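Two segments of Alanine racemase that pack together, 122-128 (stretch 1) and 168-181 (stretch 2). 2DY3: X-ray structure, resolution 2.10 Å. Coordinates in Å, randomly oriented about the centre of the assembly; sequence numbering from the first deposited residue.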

# COMPACT_ATOMS: atom_id res chain seq x y z
N LYS B 122 4.68 28.85 1.36
CA LYS B 122 5.69 27.80 1.31
C LYS B 122 6.85 28.41 0.54
O LYS B 122 6.70 28.84 -0.61
CB LYS B 122 5.17 26.56 0.58
CG LYS B 122 6.24 25.50 0.39
CD LYS B 122 5.65 24.20 -0.16
CE LYS B 122 6.75 23.23 -0.55
NZ LYS B 122 7.60 22.85 0.60
N ILE B 123 8.01 28.45 1.17
CA ILE B 123 9.20 29.03 0.56
C ILE B 123 10.18 28.01 -0.01
O ILE B 123 10.58 27.08 0.67
CB ILE B 123 9.98 29.90 1.57
CG1 ILE B 123 9.12 31.09 2.01
CG2 ILE B 123 11.29 30.37 0.94
CD1 ILE B 123 8.72 32.02 0.87
N ASP B 124 10.55 28.20 -1.28
CA ASP B 124 11.53 27.32 -1.90
C ASP B 124 12.85 27.92 -1.42
O ASP B 124 13.30 28.93 -1.95
CB ASP B 124 11.45 27.40 -3.43
CG ASP B 124 12.57 26.64 -4.12
OD1 ASP B 124 13.60 26.35 -3.47
OD2 ASP B 124 12.44 26.34 -5.33
N SER B 125 13.44 27.32 -0.39
CA SER B 125 14.68 27.83 0.16
C SER B 125 15.95 27.23 -0.45
O SER B 125 17.02 27.28 0.16
CB SER B 125 14.70 27.63 1.68
OG SER B 125 14.53 26.26 2.02
N GLY B 126 15.83 26.65 -1.64
CA GLY B 126 17.01 26.08 -2.27
C GLY B 126 16.87 24.69 -2.83
O GLY B 126 17.65 24.28 -3.69
N LEU B 127 15.89 23.93 -2.36
CA LEU B 127 15.68 22.57 -2.84
C LEU B 127 15.16 22.55 -4.28
O LEU B 127 15.30 21.56 -4.99
CB LEU B 127 14.70 21.84 -1.93
CG LEU B 127 15.26 21.33 -0.60
CD1 LEU B 127 16.57 22.02 -0.27
CD2 LEU B 127 14.24 21.54 0.48
N HIS B 128 14.54 23.66 -4.69
CA HIS B 128 13.99 23.76 -6.03
C HIS B 128 12.92 22.73 -6.33
O HIS B 128 12.82 22.23 -7.46
CB HIS B 128 15.11 23.68 -7.06
CG HIS B 128 15.94 24.91 -7.13
ND1 HIS B 128 17.12 24.98 -7.85
CD2 HIS B 128 15.76 26.13 -6.58
CE1 HIS B 128 17.62 26.20 -7.74
NE2 HIS B 128 16.82 26.92 -6.97
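Stretch 2 168-181: PETDRQIIAFRRAL

Stretch 2 is helical from Glu169 to Leu181, and the helix continues beyond the segment; its backbone bonds include Gln173 N to Glu169 O at 3.0 Å and Phe177 N to Gln173 O at 2.8 Å. It lies against an irregular segment, and together the two bury 358 Å². Direction follows from the pairing: Ile123 meets Phe177 and Ala180, Ser125 meets Gln173 and Ala176, and Leu127 meets Glu169 and Gln173, so the two chains run in broadly opposite senses.

Ser125 and Gln173 form the centre of the contact, and their CA atoms approach to 5.1 Å. The CA-to-CB bond of Ser125 points toward the helix, and with chi1 in the p well its OG donates a hydrogen bond to OE1 of Gln173 at 2.8 Å. Gln173 starts out sideways, but its m, t side chain brings the amide end to the serine. Gln173 OE1 also lies 3.3 Å from Leu127 CD2, and the Leu127 side chain likewise leaves sideways before its end comes nearer the helix. One turn further along, Ala176, whose CA-to-CB bond points toward the loop, places its CB 3.9 Å from Ser125 O.

Ile123 makes the apolar part of the interface. The CA-to-CB bond of Ile123 points toward the helix; Ile123 CB lies 4.0 Å from Phe177 CD1, at the edge of the ring and near its plane, while Ile123 CD1 reaches to 4.1 Å from Ala180 CB.

The loop is braced from within by Asp124, whose CA-to-CB bond points away from the helix although the end of its side chain comes nearer; Asp124 OD1 accepts hydrogen bonds from Gly126 N (2.9 Å) and His128 N (3.1 Å). Gly126 itself adopts phi/psi of 132/-21°, backbone angles at which a CB would jam against the carbonyl O of Ser125.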

# COMPACT_ATOMS: atom_id res chain seq x y z
N PRO B 168 25.39 22.43 7.22
CA PRO B 168 25.71 22.60 5.79
C PRO B 168 24.50 23.07 4.99
O PRO B 168 24.20 24.26 4.92
CB PRO B 168 26.16 21.20 5.37
CG PRO B 168 26.40 20.45 6.68
CD PRO B 168 25.33 21.01 7.56
N GLU B 169 23.82 22.10 4.38
CA GLU B 169 22.63 22.36 3.57
C GLU B 169 21.55 23.11 4.34
O GLU B 169 21.02 24.12 3.88
CB GLU B 169 22.07 21.03 3.06
CG GLU B 169 20.75 21.13 2.32
CD GLU B 169 20.89 21.73 0.94
OE1 GLU B 169 21.25 22.92 0.83
OE2 GLU B 169 20.66 21.00 -0.04
N THR B 170 21.23 22.60 5.53
CA THR B 170 20.20 23.20 6.38
C THR B 170 20.41 24.68 6.66
O THR B 170 19.52 25.49 6.44
CB THR B 170 20.11 22.45 7.72
OG1 THR B 170 19.67 21.10 7.47
CG2 THR B 170 19.13 23.13 8.65
N ASP B 171 21.60 25.03 7.14
CA ASP B 171 21.88 26.43 7.44
C ASP B 171 21.80 27.32 6.21
O ASP B 171 21.43 28.49 6.31
CB ASP B 171 23.24 26.56 8.12
CG ASP B 171 23.17 26.33 9.62
OD1 ASP B 171 22.42 25.43 10.05
OD2 ASP B 171 23.85 27.05 10.38
N ARG B 172 22.16 26.78 5.05
CA ARG B 172 22.09 27.57 3.83
C ARG B 172 20.62 27.86 3.53
O ARG B 172 20.27 28.95 3.07
CB ARG B 172 22.73 26.82 2.66
CG ARG B 172 22.85 27.66 1.39
CD ARG B 172 23.68 28.91 1.65
NE ARG B 172 25.04 28.58 2.06
CZ ARG B 172 25.97 28.08 1.24
NH1 ARG B 172 25.68 27.87 -0.04
NH2 ARG B 172 27.18 27.79 1.70
N GLN B 173 19.76 26.89 3.82
CA GLN B 173 18.32 27.06 3.60
C GLN B 173 17.75 28.11 4.55
O GLN B 173 16.91 28.92 4.15
CB GLN B 173 17.58 25.73 3.81
CG GLN B 173 17.81 24.69 2.73
CD GLN B 173 16.80 23.56 2.80
OE1 GLN B 173 15.63 23.73 2.45
NE2 GLN B 173 17.24 22.40 3.27
N ILE B 174 18.19 28.08 5.80
CA ILE B 174 17.71 29.04 6.80
C ILE B 174 18.08 30.45 6.40
O ILE B 174 17.29 31.38 6.57
CB ILE B 174 18.29 28.74 8.21
CG1 ILE B 174 17.76 27.39 8.70
CG2 ILE B 174 17.85 29.82 9.20
CD1 ILE B 174 16.26 27.34 8.78
N ILE B 175 19.29 30.64 5.88
CA ILE B 175 19.70 31.97 5.45
C ILE B 175 18.73 32.49 4.39
O ILE B 175 18.24 33.61 4.49
CB ILE B 175 21.13 31.96 4.86
CG1 ILE B 175 22.16 31.72 5.96
CG2 ILE B 175 21.41 33.28 4.17
CD1 ILE B 175 23.59 31.66 5.47
N ALA B 176 18.45 31.67 3.38
CA ALA B 176 17.53 32.06 2.31
C ALA B 176 16.12 32.29 2.85
O ALA B 176 15.42 33.20 2.40
CB ALA B 176 17.51 30.99 1.24
N PHE B 177 15.70 31.47 3.81
CA PHE B 177 14.37 31.60 4.40
C PHE B 177 14.24 32.93 5.14
O PHE B 177 13.22 33.60 5.03
CB PHE B 177 14.12 30.43 5.37
CG PHE B 177 12.75 30.43 5.99
CD1 PHE B 177 11.61 30.23 5.22
CD2 PHE B 177 12.59 30.60 7.36
CE1 PHE B 177 10.35 30.19 5.80
CE2 PHE B 177 11.34 30.55 7.95
CZ PHE B 177 10.21 30.35 7.16
N ARG B 178 15.27 33.30 5.89
CA ARG B 178 15.24 34.55 6.64
C ARG B 178 15.25 35.75 5.70
O ARG B 178 14.76 36.82 6.04
CB ARG B 178 16.42 34.61 7.60
CG ARG B 178 16.26 33.62 8.75
CD ARG B 178 17.50 33.53 9.63
NE ARG B 178 17.25 32.64 10.75
CZ ARG B 178 18.17 32.25 11.62
NH1 ARG B 178 19.42 32.67 11.50
NH2 ARG B 178 17.84 31.43 12.61
N ARG B 179 15.82 35.57 4.52
CA ARG B 179 15.88 36.62 3.53
C ARG B 179 14.46 36.85 3.02
O ARG B 179 14.02 37.98 2.81
CB ARG B 179 16.81 36.19 2.39
CG ARG B 179 17.00 37.20 1.28
CD ARG B 179 18.29 36.92 0.53
NE ARG B 179 18.32 35.58 -0.07
CZ ARG B 179 19.37 34.76 0.01
NH1 ARG B 179 20.47 35.13 0.65
NH2 ARG B 179 19.31 33.56 -0.56
N ALA B 180 13.73 35.75 2.84
CA ALA B 180 12.35 35.80 2.37
C ALA B 180 11.44 36.43 3.42
O ALA B 180 10.60 37.28 3.10
CB ALA B 180 11.87 34.39 2.04
N LEU B 181 11.61 36.03 4.68
CA LEU B 181 10.79 36.55 5.77
C LEU B 181 10.97 38.06 5.94
O LEU B 181 10.00 38.79 6.18
CB LEU B 181 11.14 35.83 7.07
CG LEU B 181 10.30 36.17 8.31
CD1 LEU B 181 8.83 35.97 8.03
CD2 LEU B 181 10.74 35.29 9.47